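Long-range contacts in ubiquitin-activating enzyme E1-like (Saccharomyces cerevisiae, PDB 3ONH), which forms, with AOS1, the SUMO-activating E1 that uses ATP to activate SMT3, this piece being its ubiquitin-fold domain, which interacts with the E2 Ubc9: residues 10-15 against 93-98; 48-53 against 64-69; 87-92 against 109-114. All blocks are in the same frame, centred on the assembly; numbering follows the deposited sequence.

Interaction 1: residues 10-15 against 93-98; sequences IKLSSD and LDVDDE
Ile10 lies beside Leu93 in a parallel strand pair, the two side chains pointing the same way with Ile10 CD1 3.8 Å from Leu93 CD2. The carbonyl oxygen of Ile10 takes the N-H of Asp94 at 2.8 Å, nearly in line with its C=O bond. Lys11 turns to the other face, the one it shares with Asp94; NZ stays 4.6 Å from OD2 of Asp94, too far for a salt bridge, and a water spans the gap, donating to OD2 and held only weakly by the lysine. Leu12 returns to the Ile10 side and packs its CB against Val95 CG2. Its N-H reaches Asp94 O at 3.0 Å from above the carbonyl plane, while Leu12 O accepts both Asp96 N at 3.0 Å and a CA-H of Val95. Ser13 occupies the N-cap position before the helix, and Ser14 OG rests 3.9 Å from Val95 CG1, the methyl anti to its backbone N (chi1 172°). The pair lies within the mixed sheet of this ubiquitin-like domain: strand 73-78 flanks 84-95 antiparallel on its other edge, strand 104-105 pairs antiparallel with 6-12, and helix 14-19 follows directly on strand 6-12.

Interaction 2: residues 48-53 against 64-69; sequences RLLFDY and SEINLG
Leu50 and Leu68 meet tip to tip, Leu50 CD1 against Leu68 CD2 at 3.7 Å, where strand 48-52 of the beta-grasp fold faces the loop that leads on to strand 73-78. This is the tightly packed part. Ile66 adds its CD1, 4.1 Å from the same Leu50 CD1; its CG1 stands between the backbone N and the carbonyl carbon (chi1 64°), and CD1 extends from it. All three side chains are buried; Ile66 goes on to touch Leu22 of helix 22-33, and Leu50 sits in a classic beta bulge, facing Leu41 together with Phe51. Toward solvent the contact turns polar and slacker. The Arg48 chain bends at chi3 (-55°), which places NE; the guanidinium beyond it meets the backbone of the type I turn 64-67. NH1 donates to Ile66 O at 2.9 Å, while NH2 adds weak bonds to that oxygen and to Asn67 O. Asp43 also forms a salt bridge with NH2, and Asn46 OD1 accepts from NE; together these hold the rotation of the group. Leu50 ties the two parts together, for its CD2 lies over the centre of one guanidinium face, 4.2 Å above the plane. On the exposed side Asn67 crosses the arginine obliquely, its amide plane turned 78° from the guanidinium, and the closest approach of the two side chains is Asn67 CB to Arg48 NH1 at 3.7 Å.

Interaction 3: residues 87-92 against 109-114; sequences KAIELF and VEVPLI
The short C-terminal strand 113-115, which pairs antiparallel with strand 84-95, is led in by an extended segment that meets Lys87 at Pro112. Lys87 N donates to Pro112 O at 2.9 Å, and the bond is nearly straight (171° at the hydrogen). Beside it Lys87 CB comes within 3.4 Å of the same oxygen. The lysine side chain then runs across the proline ring at an angle: CG is anti to the backbone N (chi1 -173°) and the chain stays extended beyond it, with Lys87 CB 3.7 Å and CD 3.9 Å from Pro112 CD, while the ammonium end leads away from the segment. In the beta-grasp fold the sheet wraps the main helix, here 22-33, and the inward residues of both segments turn to it: Ile89 and Val111 both touch Tyr33. Between themselves the two pack loosely, Ile89 CD1 standing 4.3 Å from Val111 CG2 and 4.4 Å from Val109 CB. Val111 CG1, by contrast, is pressed tightly against the backbone, 3.0 Å from Lys87 O, a carbonyl that also receives a weak hydrogen bond from Tyr35 OH. Val111 O is taken by Arg86 NH1. Past the proline, Ile114 swings back toward the strand and sets its CG1 4.2 Å from Lys87 CA.

Strand 84-95 serves two of the contacts: its far end pairs in parallel in interaction 1, while its earlier part meets the C-terminal segment in interaction 3. They join where Ile10 N probably bonds to Phe92 O and Ile10 CD1 packs on Leu91 CD1. Both are partly buried, with Lys11 and Ser14 exposed in interaction 1. Interaction 2, a buried contact, holds a loop to strand 48-52 and touches interaction 1 through Leu93, which packs on Leu68 and Gly69. Chemistry follows place. Regular backbone bonds carry interaction 1; interaction 3 has one backbone bond beside apolar packing; in interaction 2 an arginine side chain supplies the bonds. Interactions 2 and 3 lie on opposite sides of the chain's centre and do not touch.

Interaction 1: residues 10-15 against 93-98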
ATOM      1  N   ILE A  10      -1.318   1.437  -8.818  1.00  6.81           N
ATOM      2  CA  ILE A  10      -1.305   2.797  -8.296  1.00  9.25           C
ATOM      3  C   ILE A  10      -0.567   3.695  -9.274  1.00 18.88           C
ATOM      4  O   ILE A  10       0.581   3.427  -9.618  1.00 12.32           O
ATOM      5  CB  ILE A  10      -0.611   2.866  -6.924  1.00 10.38           C
ATOM      6  CG1 ILE A  10      -1.398   2.067  -5.888  1.00  8.24           C
ATOM      7  CG2 ILE A  10      -0.476   4.296  -6.470  1.00 10.34           C
ATOM      8  CD1 ILE A  10      -0.730   2.005  -4.527  1.00 11.65           C
ATOM      9  N   LYS A  11      -1.230   4.756  -9.726  1.00 12.18           N
ATOM     10  CA  LYS A  11      -0.598   5.750 -10.591  1.00 17.26           C
ATOM     11  C   LYS A  11      -0.008   6.888  -9.761  1.00 19.09           C
ATOM     12  O   LYS A  11      -0.740   7.693  -9.178  1.00 16.49           O
ATOM     13  CB  LYS A  11      -1.604   6.306 -11.602  1.00 18.33           C
ATOM     14  CG  LYS A  11      -2.236   5.255 -12.506  1.00 19.03           C
ATOM     15  CD  LYS A  11      -3.441   5.834 -13.245  1.00 38.60           C
ATOM     16  CE  LYS A  11      -4.139   4.788 -14.102  1.00 47.76           C
ATOM     17  NZ  LYS A  11      -3.216   4.218 -15.123  1.00 43.19           N
ATOM     18  N   LEU A  12       1.321   6.944  -9.719  1.00 22.40           N
ATOM     19  CA  LEU A  12       2.056   7.917  -8.916  1.00 13.85           C
ATOM     20  C   LEU A  12       2.896   8.810  -9.798  1.00 20.53           C
ATOM     21  O   LEU A  12       3.532   8.336 -10.733  1.00 36.26           O
ATOM     22  CB  LEU A  12       3.000   7.196  -7.949  1.00 13.77           C
ATOM     23  CG  LEU A  12       2.521   6.869  -6.540  1.00 22.05           C
ATOM     24  CD1 LEU A  12       3.357   5.748  -5.967  1.00 34.98           C
ATOM     25  CD2 LEU A  12       2.601   8.099  -5.659  1.00 14.32           C
ATOM     26  N   SER A  13       2.907  10.103  -9.497  1.00 11.34           N
ATOM     27  CA  SER A  13       3.875  11.002 -10.097  1.00 11.26           C
ATOM     28  C   SER A  13       5.191  10.874  -9.330  1.00 13.44           C
ATOM     29  O   SER A  13       5.211  10.446  -8.178  1.00 13.42           O
ATOM     30  CB  SER A  13       3.365  12.445 -10.086  1.00 14.72           C
ATOM     31  OG  SER A  13       3.119  12.907  -8.770  1.00 14.40           O
ATOM     32  N   SER A  14       6.291  11.232  -9.976  1.00 14.10           N
ATOM     33  CA  SER A  14       7.612  11.099  -9.376  1.00 15.36           C
ATOM     34  C   SER A  14       7.737  11.892  -8.085  1.00 19.02           C
ATOM     35  O   SER A  14       8.278  11.407  -7.096  1.00 21.13           O
ATOM     36  CB  SER A  14       8.679  11.559 -10.364  1.00 26.26           C
ATOM     37  OG  SER A  14       8.457  10.986 -11.640  1.00 37.16           O
ATOM     38  N   ASP A  15       7.246  13.124  -8.103  1.00 23.85           N
ATOM     39  CA  ASP A  15       7.331  13.994  -6.944  1.00 15.22           C
ATOM     40  C   ASP A  15       6.566  13.399  -5.784  1.00 12.25           C
ATOM     41  O   ASP A  15       6.827  13.721  -4.630  1.00 38.26           O
ATOM     42  CB  ASP A  15       6.757  15.371  -7.267  1.00 29.34           C
ATOM     43  CG  ASP A  15       5.265  15.329  -7.542  1.00 16.76           C
ATOM     44  OD1 ASP A  15       4.811  14.402  -8.240  1.00 27.79           O
ATOM     45  OD2 ASP A  15       4.546  16.231  -7.067  1.00 46.48           O
ATOM     46  N   LEU A  93       3.188  -0.246  -8.164  1.00  8.82           N
ATOM     47  CA  LEU A  93       3.491   1.178  -8.204  1.00  5.05           C
ATOM     48  C   LEU A  93       3.944   1.604  -9.592  1.00  9.76           C
ATOM     49  O   LEU A  93       5.045   1.266 -10.037  1.00 10.13           O
ATOM     50  CB  LEU A  93       4.571   1.554  -7.181  1.00  7.52           C
ATOM     51  CG  LEU A  93       4.336   1.160  -5.725  1.00 16.19           C
ATOM     52  CD1 LEU A  93       5.383   1.801  -4.822  1.00 14.04           C
ATOM     53  CD2 LEU A  93       2.944   1.586  -5.299  1.00 26.72           C
ATOM     54  N   ASP A  94       3.083   2.355 -10.265  1.00  5.06           N
ATOM     55  CA  ASP A  94       3.361   2.879 -11.606  1.00 13.68           C
ATOM     56  C   ASP A  94       3.779   4.348 -11.542  1.00 39.41           C
ATOM     57  O   ASP A  94       2.943   5.250 -11.605  1.00 19.88           O
ATOM     58  CB  ASP A  94       2.124   2.704 -12.493  1.00 14.41           C
ATOM     59  CG  ASP A  94       2.268   3.366 -13.851  1.00 33.08           C
ATOM     60  OD1 ASP A  94       3.391   3.772 -14.213  1.00 34.57           O
ATOM     61  OD2 ASP A  94       1.247   3.471 -14.566  1.00 24.89           O
ATOM     62  N   VAL A  95       5.081   4.579 -11.409  1.00 11.40           N
ATOM     63  CA  VAL A  95       5.618   5.928 -11.350  1.00 15.95           C
ATOM     64  C   VAL A  95       5.860   6.442 -12.771  1.00 32.55           C
ATOM     65  O   VAL A  95       6.773   5.994 -13.464  1.00 27.93           O
ATOM     66  CB  VAL A  95       6.896   5.964 -10.509  1.00 10.57           C
ATOM     67  CG1 VAL A  95       7.563   7.325 -10.598  1.00 37.80           C
ATOM     68  CG2 VAL A  95       6.566   5.613  -9.067  1.00  5.79           C
ATOM     69  N   ASP A  96       5.023   7.379 -13.197  1.00 61.18           N
ATOM     70  CA  ASP A  96       4.965   7.767 -14.600  1.00 88.44           C
ATOM     71  C   ASP A  96       5.289   9.240 -14.845  1.00111.20           C
ATOM     72  O   ASP A  96       4.820  10.123 -14.127  1.00118.55           O
ATOM     73  CB  ASP A  96       3.578   7.434 -15.154  1.00 94.44           C
ATOM     74  CG  ASP A  96       3.411   7.844 -16.597  1.00105.19           C
ATOM     75  OD1 ASP A  96       4.428   7.978 -17.306  1.00117.28           O
ATOM     76  OD2 ASP A  96       2.251   8.025 -17.021  1.00103.47           O
ATOM     77  N   ASP A  97       6.098   9.487 -15.870  1.00128.34           N
ATOM     78  CA  ASP A  97       6.342  10.836 -16.360  1.00125.35           C
ATOM     79  C   ASP A  97       5.799  10.949 -17.781  1.00128.63           C
ATOM     80  O   ASP A  97       6.137  10.147 -18.652  1.00132.08           O
ATOM     81  CB  ASP A  97       7.834  11.162 -16.331  1.00121.63           C
ATOM     82  N   GLU A  98       4.960  11.951 -18.008  1.00132.16           N
ATOM     83  CA  GLU A  98       4.668  12.933 -16.978  1.00138.64           C
ATOM     84  C   GLU A  98       3.218  12.892 -16.518  1.00124.69           C
ATOM     85  O   GLU A  98       2.338  13.463 -17.158  1.00119.48           O
ATOM     86  CB  GLU A  98       5.024  14.327 -17.469  1.00162.40           C
TER
HETATM   87  O   HOH W   1      -0.637   4.500 -16.672  1.00 39.07           O

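Interaction 2: residues 48-53 against 64-69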
ATOM      1  N   ARG A  48      10.133  -7.434   1.985  1.00  9.34           N
ATOM      2  CA  ARG A  48      10.441  -6.600   3.144  1.00  6.60           C
ATOM      3  C   ARG A  48       9.169  -6.198   3.880  1.00  8.64           C
ATOM      4  O   ARG A  48       8.267  -5.614   3.289  1.00 13.69           O
ATOM      5  CB  ARG A  48      11.193  -5.342   2.711  1.00  9.69           C
ATOM      6  CG  ARG A  48      12.601  -5.593   2.199  1.00  9.31           C
ATOM      7  CD  ARG A  48      13.272  -4.298   1.752  1.00 15.42           C
ATOM      8  NE  ARG A  48      12.471  -3.599   0.754  1.00 12.26           N
ATOM      9  CZ  ARG A  48      12.497  -2.288   0.548  1.00 10.21           C
ATOM     10  NH1 ARG A  48      13.290  -1.501   1.262  1.00 10.61           N
ATOM     11  NH2 ARG A  48      11.718  -1.760  -0.383  1.00 15.38           N
ATOM     12  N   LEU A  49       9.087  -6.518   5.166  1.00 11.34           N
ATOM     13  CA  LEU A  49       7.983  -6.033   5.985  1.00  8.32           C
ATOM     14  C   LEU A  49       8.251  -4.577   6.290  1.00 10.54           C
ATOM     15  O   LEU A  49       9.146  -4.244   7.055  1.00 13.79           O
ATOM     16  CB  LEU A  49       7.841  -6.830   7.278  1.00 13.74           C
ATOM     17  CG  LEU A  49       6.640  -6.448   8.150  1.00 14.25           C
ATOM     18  CD1 LEU A  49       5.374  -6.280   7.312  1.00  7.24           C
ATOM     19  CD2 LEU A  49       6.421  -7.478   9.247  1.00 20.97           C
ATOM     20  N   LEU A  50       7.469  -3.708   5.671  1.00 12.97           N
ATOM     21  CA  LEU A  50       7.722  -2.283   5.749  1.00  8.03           C
ATOM     22  C   LEU A  50       6.926  -1.624   6.865  1.00  4.64           C
ATOM     23  O   LEU A  50       7.316  -0.583   7.392  1.00 10.28           O
ATOM     24  CB  LEU A  50       7.408  -1.645   4.400  1.00 11.41           C
ATOM     25  CG  LEU A  50       8.396  -2.071   3.314  1.00  7.81           C
ATOM     26  CD1 LEU A  50       8.117  -1.339   2.013  1.00 10.21           C
ATOM     27  CD2 LEU A  50       9.799  -1.797   3.789  1.00  5.52           C
ATOM     28  N   PHE A  51       5.823  -2.259   7.251  1.00 12.41           N
ATOM     29  CA  PHE A  51       4.934  -1.674   8.239  1.00  6.24           C
ATOM     30  C   PHE A  51       3.913  -2.678   8.701  1.00  7.92           C
ATOM     31  O   PHE A  51       3.332  -3.399   7.897  1.00 19.53           O
ATOM     32  CB  PHE A  51       4.225  -0.461   7.630  1.00  9.75           C
ATOM     33  CG  PHE A  51       3.304   0.244   8.578  1.00 19.93           C
ATOM     34  CD1 PHE A  51       3.664   1.460   9.139  1.00 15.04           C
ATOM     35  CD2 PHE A  51       2.076  -0.304   8.904  1.00 12.09           C
ATOM     36  CE1 PHE A  51       2.811   2.116  10.010  1.00 14.09           C
ATOM     37  CE2 PHE A  51       1.223   0.344   9.776  1.00 20.03           C
ATOM     38  CZ  PHE A  51       1.590   1.556  10.329  1.00 12.13           C
ATOM     39  N   ASP A  52       3.714  -2.757  10.010  1.00  8.06           N
ATOM     40  CA  ASP A  52       2.541  -3.441  10.537  1.00 11.10           C
ATOM     41  C   ASP A  52       2.130  -2.829  11.874  1.00 10.51           C
ATOM     42  O   ASP A  52       2.680  -1.814  12.290  1.00 13.91           O
ATOM     43  CB  ASP A  52       2.717  -4.967  10.592  1.00 11.27           C
ATOM     44  CG  ASP A  52       3.623  -5.425  11.717  1.00 13.29           C
ATOM     45  OD1 ASP A  52       3.700  -6.649  11.949  1.00 34.33           O
ATOM     46  OD2 ASP A  52       4.253  -4.578  12.373  1.00 22.77           O
ATOM     47  N   TYR A  53       1.156  -3.436  12.529  1.00 11.06           N
ATOM     48  CA  TYR A  53       0.568  -2.873  13.734  1.00 21.04           C
ATOM     49  C   TYR A  53       1.504  -2.987  14.929  1.00 25.90           C
ATOM     50  O   TYR A  53       1.077  -2.861  16.075  1.00 48.79           O
ATOM     51  CB  TYR A  53      -0.700  -3.634  14.051  1.00 17.23           C
ATOM     52  CG  TYR A  53      -0.430  -5.101  14.237  1.00 23.69           C
ATOM     53  CD1 TYR A  53      -0.330  -5.654  15.507  1.00 30.08           C
ATOM     54  CD2 TYR A  53      -0.244  -5.932  13.142  1.00 15.60           C
ATOM     55  CE1 TYR A  53      -0.076  -6.997  15.679  1.00 34.86           C
ATOM     56  CE2 TYR A  53       0.013  -7.279  13.304  1.00 25.06           C
ATOM     57  CZ  TYR A  53       0.097  -7.806  14.575  1.00 39.94           C
ATOM     58  OH  TYR A  53       0.354  -9.148  14.739  1.00 61.00           O
ATOM     59  N   SER A  64      10.079   6.765  -1.274  1.00 10.90           N
ATOM     60  CA  SER A  64      11.392   6.595  -1.878  1.00 15.61           C
ATOM     61  C   SER A  64      12.476   6.440  -0.814  1.00  9.29           C
ATOM     62  O   SER A  64      13.513   5.842  -1.060  1.00 12.86           O
ATOM     63  CB  SER A  64      11.710   7.769  -2.793  1.00 11.16           C
ATOM     64  OG  SER A  64      11.689   8.985  -2.070  1.00 32.16           O
ATOM     65  N   GLU A  65      12.230   6.976   0.374  1.00  8.13           N
ATOM     66  CA  GLU A  65      13.193   6.858   1.465  1.00  6.71           C
ATOM     67  C   GLU A  65      13.259   5.431   2.017  1.00  7.08           C
ATOM     68  O   GLU A  65      14.281   5.015   2.563  1.00 15.06           O
ATOM     69  CB  GLU A  65      12.867   7.857   2.577  1.00  3.44           C
ATOM     70  CG  GLU A  65      13.377   9.270   2.326  1.00 11.49           C
ATOM     71  CD  GLU A  65      12.889  10.265   3.369  1.00 14.48           C
ATOM     72  OE1 GLU A  65      11.879   9.980   4.043  1.00 18.86           O
ATOM     73  OE2 GLU A  65      13.513  11.337   3.513  1.00 32.59           O
ATOM     74  N   ILE A  66      12.173   4.680   1.877  1.00 13.65           N
ATOM     75  CA  ILE A  66      12.189   3.270   2.253  1.00 11.45           C
ATOM     76  C   ILE A  66      12.392   2.390   1.025  1.00  7.10           C
ATOM     77  O   ILE A  66      12.139   1.192   1.051  1.00  7.88           O
ATOM     78  CB  ILE A  66      10.909   2.848   2.981  1.00  5.61           C
ATOM     79  CG1 ILE A  66       9.711   2.990   2.053  1.00  7.20           C
ATOM     80  CG2 ILE A  66      10.713   3.674   4.235  1.00  4.74           C
ATOM     81  CD1 ILE A  66       8.392   2.710   2.727  1.00  8.97           C
ATOM     82  N   ASN A  67      12.850   3.009  -0.050  1.00 17.14           N
ATOM     83  CA  ASN A  67      13.264   2.297  -1.243  1.00 12.67           C
ATOM     84  C   ASN A  67      12.155   1.584  -1.999  1.00 12.13           C
ATOM     85  O   ASN A  67      12.309   0.439  -2.423  1.00 16.00           O
ATOM     86  CB  ASN A  67      14.387   1.323  -0.914  1.00  7.85           C
ATOM     87  CG  ASN A  67      15.560   1.502  -1.826  1.00 23.01           C
ATOM     88  OD1 ASN A  67      16.646   1.880  -1.392  1.00 66.05           O
ATOM     89  ND2 ASN A  67      15.345   1.269  -3.111  1.00 10.75           N
ATOM     90  N   LEU A  68      11.033   2.265  -2.153  1.00 12.54           N
ATOM     91  CA  LEU A  68       9.999   1.809  -3.062  1.00 12.20           C
ATOM     92  C   LEU A  68      10.145   2.652  -4.311  1.00 10.98           C
ATOM     93  O   LEU A  68      10.589   3.788  -4.235  1.00 15.09           O
ATOM     94  CB  LEU A  68       8.621   2.020  -2.451  1.00 11.32           C
ATOM     95  CG  LEU A  68       8.287   1.217  -1.198  1.00 11.20           C
ATOM     96  CD1 LEU A  68       6.964   1.693  -0.624  1.00 14.43           C
ATOM     97  CD2 LEU A  68       8.245  -0.268  -1.507  1.00 13.43           C
ATOM     98  N   GLY A  69       9.792   2.102  -5.463  1.00  9.72           N
ATOM     99  CA  GLY A  69       9.875   2.866  -6.692  1.00  9.93           C
ATOM    100  C   GLY A  69       9.054   2.259  -7.808  1.00  5.93           C
ATOM    101  O   GLY A  69       8.243   1.362  -7.582  1.00 13.75           O
TER

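Interaction 3: residues 87-92 against 109-114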
ATOM      1  N   LYS A  87      -9.889  -9.182   2.048  1.00 12.11           N
ATOM      2  CA  LYS A  87      -8.966  -9.837   1.129  1.00 12.84           C
ATOM      3  C   LYS A  87      -7.735  -8.972   0.865  1.00  8.35           C
ATOM      4  O   LYS A  87      -7.849  -7.770   0.675  1.00  9.03           O
ATOM      5  CB  LYS A  87      -9.678 -10.157  -0.183  1.00 19.56           C
ATOM      6  CG  LYS A  87      -8.861 -10.997  -1.150  1.00 16.17           C
ATOM      7  CD  LYS A  87      -9.746 -11.509  -2.275  1.00 12.64           C
ATOM      8  CE  LYS A  87      -8.955 -12.238  -3.341  1.00 15.06           C
ATOM      9  NZ  LYS A  87      -9.817 -12.537  -4.512  1.00 17.68           N
ATOM     10  N   ALA A  88      -6.560  -9.594   0.851  1.00  9.85           N
ATOM     11  CA  ALA A  88      -5.316  -8.860   0.639  1.00 17.59           C
ATOM     12  C   ALA A  88      -5.274  -8.298  -0.770  1.00  5.46           C
ATOM     13  O   ALA A  88      -5.937  -8.808  -1.665  1.00  8.85           O
ATOM     14  CB  ALA A  88      -4.109  -9.763   0.890  1.00 11.27           C
ATOM     15  N   ILE A  89      -4.496  -7.241  -0.968  1.00  2.95           N
ATOM     16  CA  ILE A  89      -4.381  -6.652  -2.284  1.00  6.45           C
ATOM     17  C   ILE A  89      -2.915  -6.417  -2.630  1.00  8.82           C
ATOM     18  O   ILE A  89      -2.131  -6.000  -1.786  1.00  9.80           O
ATOM     19  CB  ILE A  89      -5.182  -5.347  -2.364  1.00  4.56           C
ATOM     20  CG1 ILE A  89      -5.136  -4.773  -3.781  1.00 11.20           C
ATOM     21  CG2 ILE A  89      -4.656  -4.332  -1.361  1.00 12.44           C
ATOM     22  CD1 ILE A  89      -5.995  -3.539  -3.972  1.00 12.30           C
ATOM     23  N   GLU A  90      -2.550  -6.724  -3.870  1.00 11.35           N
ATOM     24  CA  GLU A  90      -1.213  -6.454  -4.369  1.00  3.78           C
ATOM     25  C   GLU A  90      -1.288  -5.251  -5.272  1.00  5.50           C
ATOM     26  O   GLU A  90      -1.947  -5.289  -6.309  1.00  5.58           O
ATOM     27  CB  GLU A  90      -0.660  -7.640  -5.156  1.00  8.43           C
ATOM     28  CG  GLU A  90      -0.075  -8.747  -4.292  1.00 18.46           C
ATOM     29  CD  GLU A  90       0.944  -9.599  -5.042  1.00 25.39           C
ATOM     30  OE1 GLU A  90       1.457  -9.132  -6.079  1.00 30.07           O
ATOM     31  OE2 GLU A  90       1.237 -10.730  -4.597  1.00 41.46           O
ATOM     32  N   LEU A  91      -0.619  -4.181  -4.868  1.00  8.89           N
ATOM     33  CA  LEU A  91      -0.631  -2.940  -5.627  1.00  7.15           C
ATOM     34  C   LEU A  91       0.707  -2.676  -6.316  1.00 12.23           C
ATOM     35  O   LEU A  91       1.755  -2.592  -5.671  1.00 12.88           O
ATOM     36  CB  LEU A  91      -1.015  -1.762  -4.725  1.00 11.83           C
ATOM     37  CG  LEU A  91      -2.439  -1.793  -4.166  1.00 13.76           C
ATOM     38  CD1 LEU A  91      -2.584  -0.849  -3.011  1.00 10.11           C
ATOM     39  CD2 LEU A  91      -3.432  -1.459  -5.252  1.00 10.33           C
ATOM     40  N   PHE A  92       0.643  -2.539  -7.635  1.00 13.94           N
ATOM     41  CA  PHE A  92       1.795  -2.225  -8.459  1.00  6.91           C
ATOM     42  C   PHE A  92       1.986  -0.712  -8.489  1.00  8.15           C
ATOM     43  O   PHE A  92       1.053   0.018  -8.801  1.00 11.00           O
ATOM     44  CB  PHE A  92       1.548  -2.746  -9.880  1.00  4.48           C
ATOM     45  CG  PHE A  92       2.719  -2.577 -10.809  1.00 13.11           C
ATOM     46  CD1 PHE A  92       3.583  -3.633 -11.048  1.00 18.07           C
ATOM     47  CD2 PHE A  92       2.948  -1.373 -11.458  1.00 28.18           C
ATOM     48  CE1 PHE A  92       4.661  -3.489 -11.903  1.00  6.87           C
ATOM     49  CE2 PHE A  92       4.031  -1.222 -12.313  1.00 13.04           C
ATOM     50  CZ  PHE A  92       4.884  -2.286 -12.535  1.00 11.98           C
ATOM     51  N   VAL A 109     -10.722  -0.975  -7.127  1.00 20.23           N
ATOM     52  CA  VAL A 109     -10.737  -2.432  -7.136  1.00 12.15           C
ATOM     53  C   VAL A 109     -11.764  -2.950  -6.131  1.00 23.56           C
ATOM     54  O   VAL A 109     -12.049  -2.295  -5.130  1.00 33.33           O
ATOM     55  CB  VAL A 109      -9.360  -3.003  -6.738  1.00 12.17           C
ATOM     56  CG1 VAL A 109      -9.413  -4.520  -6.660  1.00 18.84           C
ATOM     57  CG2 VAL A 109      -8.290  -2.547  -7.703  1.00 16.77           C
ATOM     58  N   GLU A 110     -12.313  -4.128  -6.404  1.00 29.46           N
ATOM     59  CA  GLU A 110     -13.258  -4.761  -5.495  1.00 35.15           C
ATOM     60  C   GLU A 110     -12.515  -5.657  -4.519  1.00 28.13           C
ATOM     61  O   GLU A 110     -11.916  -6.654  -4.927  1.00 16.76           O
ATOM     62  CB  GLU A 110     -14.268  -5.595  -6.280  1.00 37.66           C
ATOM     63  CG  GLU A 110     -15.526  -5.934  -5.508  1.00 33.71           C
ATOM     64  CD  GLU A 110     -16.632  -6.450  -6.415  1.00 62.05           C
ATOM     65  OE1 GLU A 110     -16.536  -7.616  -6.865  1.00 56.82           O
ATOM     66  OE2 GLU A 110     -17.588  -5.687  -6.684  1.00 56.53           O
ATOM     67  N   VAL A 111     -12.544  -5.289  -3.238  1.00 25.51           N
ATOM     68  CA  VAL A 111     -11.863  -6.049  -2.198  1.00 11.37           C
ATOM     69  C   VAL A 111     -12.875  -6.546  -1.197  1.00  9.49           C
ATOM     70  O   VAL A 111     -13.322  -5.801  -0.332  1.00 11.36           O
ATOM     71  CB  VAL A 111     -10.811  -5.214  -1.458  1.00  7.70           C
ATOM     72  CG1 VAL A 111     -10.088  -6.076  -0.457  1.00  8.02           C
ATOM     73  CG2 VAL A 111      -9.825  -4.616  -2.440  1.00 13.59           C
ATOM     74  N   PRO A 112     -13.237  -7.824  -1.304  1.00 14.32           N
ATOM     75  CA  PRO A 112     -14.304  -8.397  -0.492  1.00 19.15           C
ATOM     76  C   PRO A 112     -13.798  -8.866   0.865  1.00 12.73           C
ATOM     77  O   PRO A 112     -12.593  -9.019   1.048  1.00 15.39           O
ATOM     78  CB  PRO A 112     -14.741  -9.622  -1.305  1.00  9.92           C
ATOM     79  CG  PRO A 112     -13.686  -9.788  -2.426  1.00 13.56           C
ATOM     80  CD  PRO A 112     -12.575  -8.838  -2.141  1.00 28.00           C
ATOM     81  N   LEU A 113     -14.716  -9.081   1.797  1.00 11.03           N
ATOM     82  CA  LEU A 113     -14.424  -9.851   2.988  1.00  9.34           C
ATOM     83  C   LEU A 113     -14.403 -11.330   2.609  1.00 15.49           C
ATOM     84  O   LEU A 113     -15.221 -11.783   1.808  1.00 20.59           O
ATOM     85  CB  LEU A 113     -15.490  -9.622   4.055  1.00 10.33           C
ATOM     86  CG  LEU A 113     -15.552  -8.273   4.763  1.00 12.35           C
ATOM     87  CD1 LEU A 113     -16.521  -8.384   5.927  1.00  9.84           C
ATOM     88  CD2 LEU A 113     -14.178  -7.876   5.259  1.00  1.07           C
ATOM     89  N   ILE A 114     -13.469 -12.080   3.181  1.00 13.40           N
ATOM     90  CA  ILE A 114     -13.392 -13.519   2.952  1.00 17.62           C
ATOM     91  C   ILE A 114     -13.075 -14.227   4.250  1.00  6.03           C
ATOM     92  O   ILE A 114     -12.546 -13.628   5.175  1.00 11.23           O
ATOM     93  CB  ILE A 114     -12.289 -13.870   1.945  1.00  9.86           C
ATOM     94  CG1 ILE A 114     -10.954 -13.297   2.421  1.00 10.33           C
ATOM     95  CG2 ILE A 114     -12.659 -13.366   0.570  1.00  6.68           C
ATOM     96  CD1 ILE A 114      -9.756 -13.916   1.761  1.00 19.83           C
TER